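Local coordinates for protein porin (Acinetobacter baumannii AB307-0294, PDB 5DL7) that probably acts as an outer-membrane channel of the OprD family, a calcium-binding beta-barrel porin that lets small molecules cross the membrane, at residues Gln239-Ser251 and Asp263-Gln276. Numbering follows the deposited sequence.
Sequences QLNFLSDVRFFNS and DNRHISGLFGLNYQ. With C8E ((hydroxyethyloxy)tri(ethyloxy)octane), chain L; C8E ((hydroxyethyloxy)tri(ethyloxy)octane), chain F.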
loop_
_atom_site.group_PDB
_atom_site.type_symbol
_atom_site.label_atom_id
_atom_site.label_comp_id
_atom_site.label_asym_id
_atom_site.label_seq_id
_atom_site.Cartn_x
_atom_site.Cartn_y
_atom_site.Cartn_z
ATOM N N GLN A 239 -26.559 -3.894 17.347
ATOM C CA GLN A 239 -25.304 -3.537 17.940
ATOM C C GLN A 239 -24.056 -4.309 17.411
ATOM O O GLN A 239 -23.009 -3.861 17.686
ATOM C CB GLN A 239 -25.412 -3.900 19.394
ATOM C CG GLN A 239 -26.561 -3.203 20.039
ATOM C CD GLN A 239 -26.640 -3.608 21.426
ATOM O OE1 GLN A 239 -26.489 -4.766 21.782
ATOM N NE2 GLN A 239 -26.908 -2.668 22.240
ATOM N N LEU A 240 -24.174 -5.409 16.644
ATOM C CA LEU A 240 -23.042 -6.192 16.268
ATOM C C LEU A 240 -22.945 -6.230 14.752
ATOM O O LEU A 240 -23.944 -6.458 14.093
ATOM C CB LEU A 240 -23.306 -7.580 16.850
ATOM C CG LEU A 240 -22.274 -8.655 16.610
ATOM C CD1 LEU A 240 -21.014 -8.166 17.337
ATOM C CD2 LEU A 240 -22.679 -10.052 17.098
ATOM N N ASN A 241 -21.750 -5.909 14.216
ATOM C CA ASN A 241 -21.515 -5.914 12.791
ATOM C C ASN A 241 -20.468 -6.985 12.491
ATOM O O ASN A 241 -19.533 -7.278 13.320
ATOM C CB ASN A 241 -21.016 -4.564 12.303
ATOM C CG ASN A 241 -21.964 -3.442 12.613
ATOM O OD1 ASN A 241 -23.100 -3.575 12.279
ATOM N ND2 ASN A 241 -21.596 -2.540 13.506
ATOM N N PHE A 242 -20.658 -7.672 11.360
ATOM C CA PHE A 242 -19.725 -8.726 10.875
ATOM C C PHE A 242 -18.981 -8.181 9.686
ATOM O O PHE A 242 -19.559 -7.724 8.722
ATOM C CB PHE A 242 -20.501 -9.919 10.455
ATOM C CG PHE A 242 -19.674 -10.901 9.632
ATOM C CD1 PHE A 242 -18.586 -11.493 10.177
ATOM C CD2 PHE A 242 -20.016 -11.181 8.334
ATOM C CE1 PHE A 242 -17.719 -12.357 9.410
ATOM C CE2 PHE A 242 -19.215 -12.062 7.568
ATOM C CZ PHE A 242 -18.053 -12.628 8.120
ATOM N N LEU A 243 -17.680 -8.027 9.824
ATOM C CA LEU A 243 -16.840 -7.396 8.828
ATOM C C LEU A 243 -16.090 -8.513 8.046
ATOM O O LEU A 243 -15.605 -9.525 8.636
ATOM C CB LEU A 243 -15.835 -6.457 9.449
ATOM C CG LEU A 243 -16.215 -5.381 10.465
ATOM C CD1 LEU A 243 -15.219 -4.276 10.565
ATOM C CD2 LEU A 243 -17.533 -4.858 10.297
ATOM N N SER A 244 -15.850 -8.293 6.767
ATOM C CA SER A 244 -15.134 -9.306 5.909
ATOM C C SER A 244 -14.363 -8.587 4.855
ATOM O O SER A 244 -14.754 -7.538 4.324
ATOM C CB SER A 244 -16.145 -10.398 5.296
ATOM O OG SER A 244 -17.077 -9.628 4.558
ATOM N N ASP A 245 -13.214 -9.160 4.499
ATOM C CA ASP A 245 -12.450 -8.715 3.355
ATOM C C ASP A 245 -11.728 -9.936 2.856
ATOM O O ASP A 245 -10.859 -10.467 3.597
ATOM C CB ASP A 245 -11.433 -7.711 3.798
ATOM C CG ASP A 245 -10.622 -7.015 2.599
ATOM O OD1 ASP A 245 -10.586 -7.479 1.493
ATOM O OD2 ASP A 245 -10.332 -5.799 2.789
ATOM N N VAL A 246 -12.031 -10.341 1.632
ATOM C CA VAL A 246 -11.492 -11.575 1.083
ATOM C C VAL A 246 -10.918 -11.261 -0.273
ATOM O O VAL A 246 -11.529 -10.557 -1.070
ATOM C CB VAL A 246 -12.563 -12.709 0.974
ATOM C CG1 VAL A 246 -12.122 -13.909 0.188
ATOM C CG2 VAL A 246 -13.089 -13.135 2.336
ATOM N N ARG A 247 -9.730 -11.807 -0.525
ATOM C CA ARG A 247 -8.974 -11.488 -1.779
ATOM C C ARG A 247 -8.386 -12.735 -2.349
ATOM O O ARG A 247 -7.722 -13.512 -1.614
ATOM C CB ARG A 247 -7.871 -10.465 -1.505
ATOM C CG ARG A 247 -8.433 -9.163 -0.976
ATOM C CD ARG A 247 -7.305 -8.124 -0.768
ATOM N NE ARG A 247 -7.851 -7.034 0.127
ATOM C CZ ARG A 247 -7.214 -6.009 0.590
ATOM N NH1 ARG A 247 -5.970 -5.828 0.327
ATOM N NH2 ARG A 247 -7.840 -5.147 1.406
ATOM N N PHE A 248 -8.627 -12.952 -3.639
ATOM C CA PHE A 248 -8.048 -14.080 -4.347
ATOM C C PHE A 248 -7.329 -13.619 -5.580
ATOM O O PHE A 248 -7.857 -12.793 -6.381
ATOM C CB PHE A 248 -9.188 -14.951 -4.856
ATOM C CG PHE A 248 -8.747 -16.058 -5.738
ATOM C CD1 PHE A 248 -7.955 -17.097 -5.251
ATOM C CD2 PHE A 248 -9.041 -16.063 -7.083
ATOM C CE1 PHE A 248 -7.621 -18.177 -6.162
ATOM C CE2 PHE A 248 -8.606 -17.125 -7.975
ATOM C CZ PHE A 248 -7.905 -18.120 -7.477
ATOM N N PHE A 249 -6.074 -14.086 -5.724
ATOM C CA PHE A 249 -5.216 -13.813 -6.912
ATOM C C PHE A 249 -4.878 -15.061 -7.622
ATOM O O PHE A 249 -4.569 -16.075 -6.970
ATOM C CB PHE A 249 -3.919 -13.024 -6.450
ATOM C CG PHE A 249 -4.143 -11.686 -5.891
ATOM C CD1 PHE A 249 -4.370 -11.583 -4.547
ATOM C CD2 PHE A 249 -4.057 -10.602 -6.664
ATOM C CE1 PHE A 249 -4.578 -10.359 -3.909
ATOM C CE2 PHE A 249 -4.224 -9.321 -6.056
ATOM C CZ PHE A 249 -4.487 -9.234 -4.690
ATOM N N ASN A 250 -4.836 -14.939 -8.916
ATOM C CA ASN A 250 -4.370 -16.012 -9.834
ATOM C C ASN A 250 -3.377 -15.400 -10.781
ATOM O O ASN A 250 -3.662 -14.445 -11.480
ATOM C CB ASN A 250 -5.559 -16.632 -10.644
ATOM C CG ASN A 250 -5.157 -17.778 -11.543
ATOM O OD1 ASN A 250 -4.638 -18.756 -10.984
ATOM N ND2 ASN A 250 -5.311 -17.663 -12.843
ATOM N N SER A 251 -2.159 -16.039 -10.808
ATOM C CA SER A 251 -1.045 -15.437 -11.579
ATOM C C SER A 251 -0.309 -16.493 -12.357
ATOM O O SER A 251 -0.087 -17.625 -11.864
ATOM C CB SER A 251 -0.044 -14.689 -10.681
ATOM O OG SER A 251 -0.666 -13.749 -9.789
ATOM N N ASP A 263 3.555 -19.002 -11.069
ATOM C CA ASP A 263 2.464 -20.042 -10.854
ATOM C C ASP A 263 1.949 -19.918 -9.421
ATOM O O ASP A 263 2.505 -20.455 -8.513
ATOM C CB ASP A 263 3.009 -21.464 -11.196
ATOM C CG ASP A 263 1.966 -22.486 -10.881
ATOM O OD1 ASP A 263 0.885 -22.324 -11.543
ATOM O OD2 ASP A 263 2.090 -23.494 -10.160
ATOM N N ASN A 264 0.930 -19.081 -9.247
ATOM C CA ASN A 264 0.491 -18.785 -7.904
ATOM C C ASN A 264 -1.037 -18.572 -7.861
ATOM O O ASN A 264 -1.580 -17.902 -8.707
ATOM C CB ASN A 264 1.189 -17.503 -7.412
ATOM C CG ASN A 264 0.789 -17.199 -6.004
ATOM O OD1 ASN A 264 -0.090 -16.349 -5.736
ATOM N ND2 ASN A 264 1.504 -17.828 -5.036
ATOM N N ARG A 265 -1.602 -19.135 -6.846
ATOM C CA ARG A 265 -2.935 -18.677 -6.354
ATOM C C ARG A 265 -2.745 -18.234 -4.979
ATOM O O ARG A 265 -2.029 -18.868 -4.193
ATOM C CB ARG A 265 -4.003 -19.813 -6.343
ATOM C CG ARG A 265 -4.579 -20.135 -7.695
ATOM C CD ARG A 265 -3.654 -20.750 -8.695
ATOM N NE ARG A 265 -3.179 -22.010 -8.236
ATOM C CZ ARG A 265 -2.121 -22.682 -8.690
ATOM N NH1 ARG A 265 -1.737 -23.844 -8.126
ATOM N NH2 ARG A 265 -1.377 -22.079 -9.591
ATOM N N HIS A 266 -3.379 -17.130 -4.590
ATOM C CA HIS A 266 -3.229 -16.629 -3.242
ATOM C C HIS A 266 -4.619 -16.244 -2.668
ATOM O O HIS A 266 -5.342 -15.497 -3.363
ATOM C CB HIS A 266 -2.283 -15.403 -3.225
ATOM C CG HIS A 266 -1.840 -15.091 -1.828
ATOM N ND1 HIS A 266 -2.618 -14.386 -0.963
ATOM C CD2 HIS A 266 -0.721 -15.483 -1.123
ATOM C CE1 HIS A 266 -2.021 -14.407 0.224
ATOM N NE2 HIS A 266 -0.888 -15.079 0.143
ATOM N N ILE A 267 -4.934 -16.794 -1.503
ATOM C CA ILE A 267 -6.257 -16.453 -0.896
ATOM C C ILE A 267 -5.917 -15.806 0.375
ATOM O O ILE A 267 -5.018 -16.229 1.109
ATOM C CB ILE A 267 -7.083 -17.775 -0.783
ATOM C CG1 ILE A 267 -8.413 -17.455 -0.206
ATOM C CG2 ILE A 267 -6.393 -18.649 0.200
ATOM C CD1 ILE A 267 -9.237 -16.602 -1.153
ATOM N N SER A 268 -6.655 -14.745 0.731
ATOM C CA SER A 268 -6.527 -14.092 2.033
ATOM C C SER A 268 -7.866 -13.586 2.502
ATOM O O SER A 268 -8.723 -13.213 1.679
ATOM C CB SER A 268 -5.471 -13.029 1.998
ATOM O OG SER A 268 -5.657 -11.971 1.072
ATOM N N GLY A 269 -8.052 -13.634 3.813
ATOM C CA GLY A 269 -9.361 -13.137 4.361
ATOM C C GLY A 269 -9.105 -12.609 5.759
ATOM O O GLY A 269 -8.300 -13.142 6.547
ATOM N N LEU A 270 -9.803 -11.580 6.087
ATOM C CA LEU A 270 -9.877 -11.032 7.432
ATOM C C LEU A 270 -11.349 -10.927 7.806
ATOM O O LEU A 270 -12.155 -10.300 7.029
ATOM C CB LEU A 270 -9.233 -9.655 7.511
ATOM C CG LEU A 270 -9.117 -9.054 8.939
ATOM C CD1 LEU A 270 -8.067 -9.722 9.819
ATOM C CD2 LEU A 270 -8.737 -7.567 8.747
ATOM N N PHE A 271 -11.714 -11.502 8.923
ATOM C CA PHE A 271 -13.103 -11.561 9.369
ATOM C C PHE A 271 -13.208 -11.013 10.771
ATOM O O PHE A 271 -12.459 -11.424 11.669
ATOM C CB PHE A 271 -13.623 -12.965 9.339
ATOM C CG PHE A 271 -13.431 -13.641 8.016
ATOM C CD1 PHE A 271 -14.323 -13.414 6.998
ATOM C CD2 PHE A 271 -12.306 -14.399 7.772
ATOM C CE1 PHE A 271 -14.143 -14.010 5.750
ATOM C CE2 PHE A 271 -12.122 -15.011 6.489
ATOM C CZ PHE A 271 -13.073 -14.829 5.512
ATOM N N GLY A 272 -14.116 -10.077 11.032
ATOM C CA GLY A 272 -14.183 -9.407 12.278
ATOM C C GLY A 272 -15.581 -9.229 12.841
ATOM O O GLY A 272 -16.570 -9.321 12.114
ATOM N N LEU A 273 -15.659 -9.172 14.168
ATOM C CA LEU A 273 -16.873 -8.726 14.856
ATOM C C LEU A 273 -16.586 -7.364 15.458
ATOM O O LEU A 273 -15.649 -7.229 16.302
ATOM C CB LEU A 273 -17.193 -9.750 15.940
ATOM C CG LEU A 273 -17.627 -11.140 15.321
ATOM C CD1 LEU A 273 -18.007 -12.119 16.414
ATOM C CD2 LEU A 273 -18.976 -10.893 14.598
ATOM N N ASN A 274 -17.506 -6.413 15.243
ATOM C CA ASN A 274 -17.547 -5.051 15.767
ATOM C C ASN A 274 -18.683 -4.848 16.681
ATOM O O ASN A 274 -19.837 -5.103 16.295
ATOM C CB ASN A 274 -17.560 -4.103 14.587
ATOM C CG ASN A 274 -17.701 -2.654 15.004
ATOM O OD1 ASN A 274 -18.817 -2.179 15.110
ATOM N ND2 ASN A 274 -16.627 -1.957 15.361
ATOM N N TYR A 275 -18.415 -4.403 17.926
ATOM C CA TYR A 275 -19.402 -4.290 18.998
ATOM C C TYR A 275 -18.932 -3.103 19.875
ATOM O O TYR A 275 -17.817 -3.109 20.405
ATOM C CB TYR A 275 -19.462 -5.577 19.859
ATOM C CG TYR A 275 -20.421 -5.513 20.931
ATOM C CD1 TYR A 275 -21.813 -5.606 20.666
ATOM C CD2 TYR A 275 -20.003 -5.294 22.198
ATOM C CE1 TYR A 275 -22.725 -5.547 21.721
ATOM C CE2 TYR A 275 -20.889 -5.225 23.220
ATOM C CZ TYR A 275 -22.247 -5.328 22.949
ATOM O OH TYR A 275 -23.023 -5.203 24.006
ATOM N N GLN A 276 -19.745 -2.068 20.000
ATOM C CA GLN A 276 -19.521 -0.963 20.933
ATOM C C GLN A 276 -18.008 -0.399 20.757
ATOM O O GLN A 276 -17.279 -0.121 21.758
ATOM C CB GLN A 276 -19.701 -1.432 22.345
ATOM C CG GLN A 276 -21.133 -1.784 22.658
ATOM C CD GLN A 276 -21.440 -1.864 24.095
ATOM O OE1 GLN A 276 -20.593 -1.663 24.939
ATOM N NE2 GLN A 276 -22.717 -2.137 24.414
HETATM C C11 C8E L . -5.853 -24.569 -7.794
HETATM O O12 C8E L . -5.005 -23.750 -6.861
HETATM C C13 C8E L . -5.160 -24.168 -5.526
HETATM C C14 C8E L . -4.458 -25.519 -5.376
HETATM O O15 C8E L . -3.112 -25.563 -6.002
HETATM C C16 C8E L . -2.488 -26.718 -5.478
HETATM C C17 C8E L . -1.061 -26.719 -5.959
HETATM O O18 C8E L . -1.109 -26.856 -7.382
HETATM C C19 C8E L . 0.233 -26.948 -7.922
HETATM C C20 C8E L . 0.244 -26.625 -9.394
HETATM O O21 C8E L . 0.225 -25.184 -9.698
HETATM C C1 C8E F . -4.473 7.552 26.268
HETATM C C2 C8E F . -4.953 6.105 26.155
HETATM C C3 C8E F . -4.128 5.215 25.189
HETATM C C4 C8E F . -4.662 3.782 25.306
HETATM C C5 C8E F . -4.025 2.721 24.441
HETATM C C6 C8E F . -4.279 1.316 24.861
HETATM C C7 C8E F . -5.653 0.932 24.530
HETATM C C8 C8E F . -5.833 -0.467 24.794
HETATM O O9 C8E F . -7.168 -0.199 24.442
HETATM C C10 C8E F . -8.418 -0.859 24.512
HETATM C C11 C8E F . -9.174 0.191 25.224
HETATM O O12 C8E F . -10.600 0.052 25.456
HETATM C C13 C8E F . -11.078 -0.232 26.828
HETATM C C14 C8E F . -12.504 0.275 27.087
HETATM O O15 C8E F . -13.511 -0.749 27.422
HETATM C C16 C8E F . -14.879 -0.305 27.263
HETATM C C17 C8E F . -15.915 -1.458 27.363
HETATM O O18 C8E F . -16.705 -1.931 26.241
HETATM C C19 C8E F . -17.573 -0.978 25.544
HETATM C C20 C8E F . -16.841 0.344 25.210
HETATM O O21 C8E F . -17.102 1.130 24.047
HETATM O O HOH W 1 -4.896 -12.832 -1.349
HETATM O O HOH W 2 -1.863 -19.730 -11.451
HETATM O O HOH W 3 -1.569 -15.193 -7.682
#
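Residues 239-251 and 263-276 lie on the two strands of an antiparallel beta hairpin in the wall of the porin barrel, running side by side from Asn241 opposite Asn274 to Ser251 opposite Asn264. Paired backbone bonds hold them along that length; a typical one runs from Leu243 N to Gly272 O (2.9 Å). One face is largely apolar: Phe271, its CG anti to the carbonyl carbon (chi1 -53°), slants over Gly269 and brings CZ to 3.6 Å from Val246 CG2, while Phe242 lies alongside, its CZ 4.0 Å from Phe271 CD1. Further along, Ile267 CD1 meets Phe248 CB. At the far end of this face, Arg265 NH2 makes a salt bridge to Asp263 OD1 (3.0 Å), whose carboxylate lies near the calcium-binding Glu253 and Glu261, and Arg265 NH1 donates to O21 of the chain L detergent (2.8 Å). The other face carries most of the polar groups, among Leu243, Phe249 and Leu270. Asn241 ND2 donates to Asn274 OD1 (3.2 Å), the amide planes 20° apart, and Thr279 takes the Asn274 ND2 end. Arg247 grips Asp245 side-on, NH2 reaching OD2 at 2.9 Å, and its NH1 goes on to Pro302 O. A water joins Arg247 O, His266 ND1 and Ser268 OG, the last also bonded to Val304 N. Such alternation suits a barrel wall, with Phe242, Phe248 and Phe271 probably toward lipid and the Asp245-Arg247 pair, whose opposite charges probably offset each other, toward the interior.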